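Local coordinates for 177aa long hypothetical protein (Pyrococcus horikoshii, PDB 2CQZ) that probably removes the phosphate from 2'-deoxyribonucleoside 5'-monophosphates as a metal-dependent 5'-deoxynucleotidase of the HD-domain family, at residues Ala34-Gly39 / Ile68-Ala73. Sequence-based numbering, arbitrary orientation.
Sequences ADHSFG and IVHDLA. With NI (nickel (II) ion), chain G.
His-36, His-70 and Asp-71 meet at a nickel ion, three of the four protein ligands of the H...HD...D motif that defines the HD domain; Asp-127, on helix 118-140, is the fourth. NE2 of His-36 lies 2.3 Å from the nickel and NE2 of His-70 2.4 Å, while Asp-71 binds through OD2 at 2.3 Å. The two imidazole planes stand 69° apart, their NE2 atoms converging on the ion. Asp-71 OD2 also sits at the edge of the His-36 ring, in its plane, 3.4 Å from CD2, and the Asp-71 CB lies over the centre of one face of the His-70 ring. His-36 reaches the metal from helix 33-53 with CG anti to the backbone N (chi1 170°). Behind the first shell, each histidine is held at ND1: that of His-36 pairs with OD2 of Asp-130, which fixes the ring's rotation and may make it a stronger electron donor to the metal, and that of His-70 pairs with O of Ala-67. The backbone turns from Val-69 to Leu-72 in a type I turn, presenting His-70 and Asp-71 together. One water joins the segments, bonded to Ser-37 OG, to Ile-68 O and, as acceptor, to Asp-71 N at 3.0 Å.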
ATOM      1  N   ALA A  34     -13.621  -8.508   5.507  1.00 27.18           N
ATOM      2  CA  ALA A  34     -14.409  -7.785   6.516  1.00 27.32           C
ATOM      3  C   ALA A  34     -15.111  -6.563   5.904  1.00 28.66           C
ATOM      4  O   ALA A  34     -16.253  -6.277   6.259  1.00 29.26           O
ATOM      5  CB  ALA A  34     -13.532  -7.353   7.676  1.00 24.27           C
ATOM      6  N   ASP A  35     -14.436  -5.840   5.000  1.00 30.30           N
ATOM      7  CA  ASP A  35     -15.056  -4.684   4.331  1.00 31.74           C
ATOM      8  C   ASP A  35     -16.324  -5.179   3.647  1.00 31.63           C
ATOM      9  O   ASP A  35     -17.407  -4.609   3.793  1.00 32.24           O
ATOM     10  CB  ASP A  35     -14.150  -4.108   3.238  1.00 31.66           C
ATOM     11  CG  ASP A  35     -13.063  -3.218   3.777  1.00 36.77           C
ATOM     12  OD1 ASP A  35     -13.359  -2.424   4.691  1.00 41.69           O
ATOM     13  OD2 ASP A  35     -11.924  -3.299   3.266  1.00 38.50           O
ATOM     14  N   HIS A  36     -16.156  -6.254   2.886  1.00 31.45           N
ATOM     15  CA  HIS A  36     -17.242  -6.880   2.157  1.00 31.95           C
ATOM     16  C   HIS A  36     -18.387  -7.261   3.092  1.00 32.57           C
ATOM     17  O   HIS A  36     -19.539  -6.898   2.850  1.00 33.56           O
ATOM     18  CB  HIS A  36     -16.705  -8.118   1.427  1.00 32.03           C
ATOM     19  CG  HIS A  36     -17.771  -8.977   0.824  1.00 32.45           C
ATOM     20  ND1 HIS A  36     -18.724  -8.484  -0.041  1.00 35.29           N
ATOM     21  CD2 HIS A  36     -18.061 -10.289   0.993  1.00 28.61           C
ATOM     22  CE1 HIS A  36     -19.556  -9.452  -0.375  1.00 31.18           C
ATOM     23  NE2 HIS A  36     -19.177 -10.557   0.239  1.00 30.47           N
ATOM     24  N   SER A  37     -18.066  -7.978   4.167  1.00 31.63           N
ATOM     25  CA  SER A  37     -19.083  -8.418   5.118  1.00 31.32           C
ATOM     26  C   SER A  37     -19.841  -7.246   5.704  1.00 32.14           C
ATOM     27  O   SER A  37     -21.050  -7.332   5.924  1.00 32.62           O
ATOM     28  CB  SER A  37     -18.453  -9.259   6.241  1.00 31.14           C
ATOM     29  OG  SER A  37     -17.932 -10.487   5.739  1.00 29.14           O
ATOM     30  N   PHE A  38     -19.144  -6.143   5.965  1.00 30.83           N
ATOM     31  CA  PHE A  38     -19.865  -5.017   6.512  1.00 30.03           C
ATOM     32  C   PHE A  38     -20.898  -4.532   5.511  1.00 30.22           C
ATOM     33  O   PHE A  38     -22.039  -4.245   5.847  1.00 31.27           O
ATOM     34  CB  PHE A  38     -18.862  -3.901   6.805  1.00 31.50           C
ATOM     35  CG  PHE A  38     -19.600  -2.639   7.142  1.00 29.49           C
ATOM     36  CD1 PHE A  38     -19.626  -1.593   6.228  1.00 28.17           C
ATOM     37  CD2 PHE A  38     -20.299  -2.545   8.334  1.00 29.37           C
ATOM     38  CE1 PHE A  38     -20.366  -0.453   6.508  1.00 30.62           C
ATOM     39  CE2 PHE A  38     -21.040  -1.398   8.608  1.00 29.33           C
ATOM     40  CZ  PHE A  38     -21.079  -0.351   7.696  1.00 25.40           C
ATOM     41  N   GLY A  39     -20.512  -4.451   4.241  1.00 28.74           N
ATOM     42  CA  GLY A  39     -21.440  -4.043   3.208  1.00 27.19           C
ATOM     43  C   GLY A  39     -22.641  -4.969   3.138  1.00 27.82           C
ATOM     44  O   GLY A  39     -23.791  -4.514   3.124  1.00 28.96           O
ATOM     45  N   ILE A  68     -23.612 -11.387   8.848  1.00 36.04           N
ATOM     46  CA  ILE A  68     -22.363 -11.234   9.582  1.00 36.39           C
ATOM     47  C   ILE A  68     -21.498 -12.492   9.538  1.00 37.10           C
ATOM     48  O   ILE A  68     -20.268 -12.425   9.436  1.00 37.60           O
ATOM     49  CB  ILE A  68     -22.645 -10.879  11.066  1.00 35.28           C
ATOM     50  CG1 ILE A  68     -23.255  -9.483  11.159  1.00 35.91           C
ATOM     51  CG2 ILE A  68     -21.366 -10.959  11.876  1.00 34.49           C
ATOM     52  CD1 ILE A  68     -23.704  -9.092  12.554  1.00 35.05           C
ATOM     53  N   VAL A  69     -22.153 -13.641   9.590  1.00 36.92           N
ATOM     54  CA  VAL A  69     -21.464 -14.919   9.616  1.00 37.81           C
ATOM     55  C   VAL A  69     -21.223 -15.603   8.260  1.00 37.74           C
ATOM     56  O   VAL A  69     -20.342 -16.467   8.145  1.00 37.78           O
ATOM     57  CB  VAL A  69     -22.240 -15.872  10.561  1.00 38.50           C
ATOM     58  CG1 VAL A  69     -21.675 -17.272  10.501  1.00 42.38           C
ATOM     59  CG2 VAL A  69     -22.174 -15.340  11.993  1.00 37.50           C
ATOM     60  N   HIS A  70     -21.957 -15.189   7.229  1.00 36.60           N
ATOM     61  CA  HIS A  70     -21.846 -15.832   5.927  1.00 35.88           C
ATOM     62  C   HIS A  70     -20.462 -16.144   5.359  1.00 36.60           C
ATOM     63  O   HIS A  70     -20.293 -17.202   4.747  1.00 36.73           O
ATOM     64  CB  HIS A  70     -22.712 -15.103   4.881  1.00 36.68           C
ATOM     65  CG  HIS A  70     -22.011 -14.011   4.131  1.00 36.12           C
ATOM     66  ND1 HIS A  70     -21.734 -12.779   4.686  1.00 39.41           N
ATOM     67  CD2 HIS A  70     -21.559 -13.957   2.855  1.00 32.87           C
ATOM     68  CE1 HIS A  70     -21.141 -12.015   3.785  1.00 35.74           C
ATOM     69  NE2 HIS A  70     -21.022 -12.706   2.667  1.00 38.11           N
ATOM     70  N   ASP A  71     -19.465 -15.281   5.540  1.00 35.35           N
ATOM     71  CA  ASP A  71     -18.145 -15.622   5.004  1.00 35.29           C
ATOM     72  C   ASP A  71     -17.138 -15.928   6.080  1.00 35.28           C
ATOM     73  O   ASP A  71     -15.943 -15.993   5.811  1.00 34.18           O
ATOM     74  CB  ASP A  71     -17.556 -14.508   4.159  1.00 35.50           C
ATOM     75  CG  ASP A  71     -18.102 -14.480   2.770  1.00 40.37           C
ATOM     76  OD1 ASP A  71     -18.054 -15.507   2.052  1.00 41.15           O
ATOM     77  OD2 ASP A  71     -18.571 -13.397   2.401  1.00 46.50           O
ATOM     78  N   LEU A  72     -17.623 -16.122   7.296  1.00 35.78           N
ATOM     79  CA  LEU A  72     -16.764 -16.396   8.443  1.00 35.49           C
ATOM     80  C   LEU A  72     -15.743 -17.527   8.296  1.00 34.77           C
ATOM     81  O   LEU A  72     -14.675 -17.464   8.904  1.00 35.40           O
ATOM     82  CB  LEU A  72     -17.631 -16.673   9.667  1.00 36.49           C
ATOM     83  CG  LEU A  72     -17.178 -16.042  10.986  1.00 37.85           C
ATOM     84  CD1 LEU A  72     -17.187 -14.512  10.855  1.00 35.24           C
ATOM     85  CD2 LEU A  72     -18.117 -16.478  12.097  1.00 35.53           C
ATOM     86  N   ALA A  73     -16.056 -18.555   7.509  1.00 33.23           N
ATOM     87  CA  ALA A  73     -15.133 -19.679   7.338  1.00 31.35           C
ATOM     88  C   ALA A  73     -13.870 -19.259   6.631  1.00 30.80           C
ATOM     89  O   ALA A  73     -12.847 -19.968   6.666  1.00 29.16           O
ATOM     90  CB  ALA A  73     -15.794 -20.801   6.553  1.00 31.22           C
TER
HETATM   91 NI    NI G 601     -19.780 -12.708   0.589  1.00 83.01          NI
HETATM   92  O   HOH W   1     -19.017 -12.663   6.964  1.00 44.11           O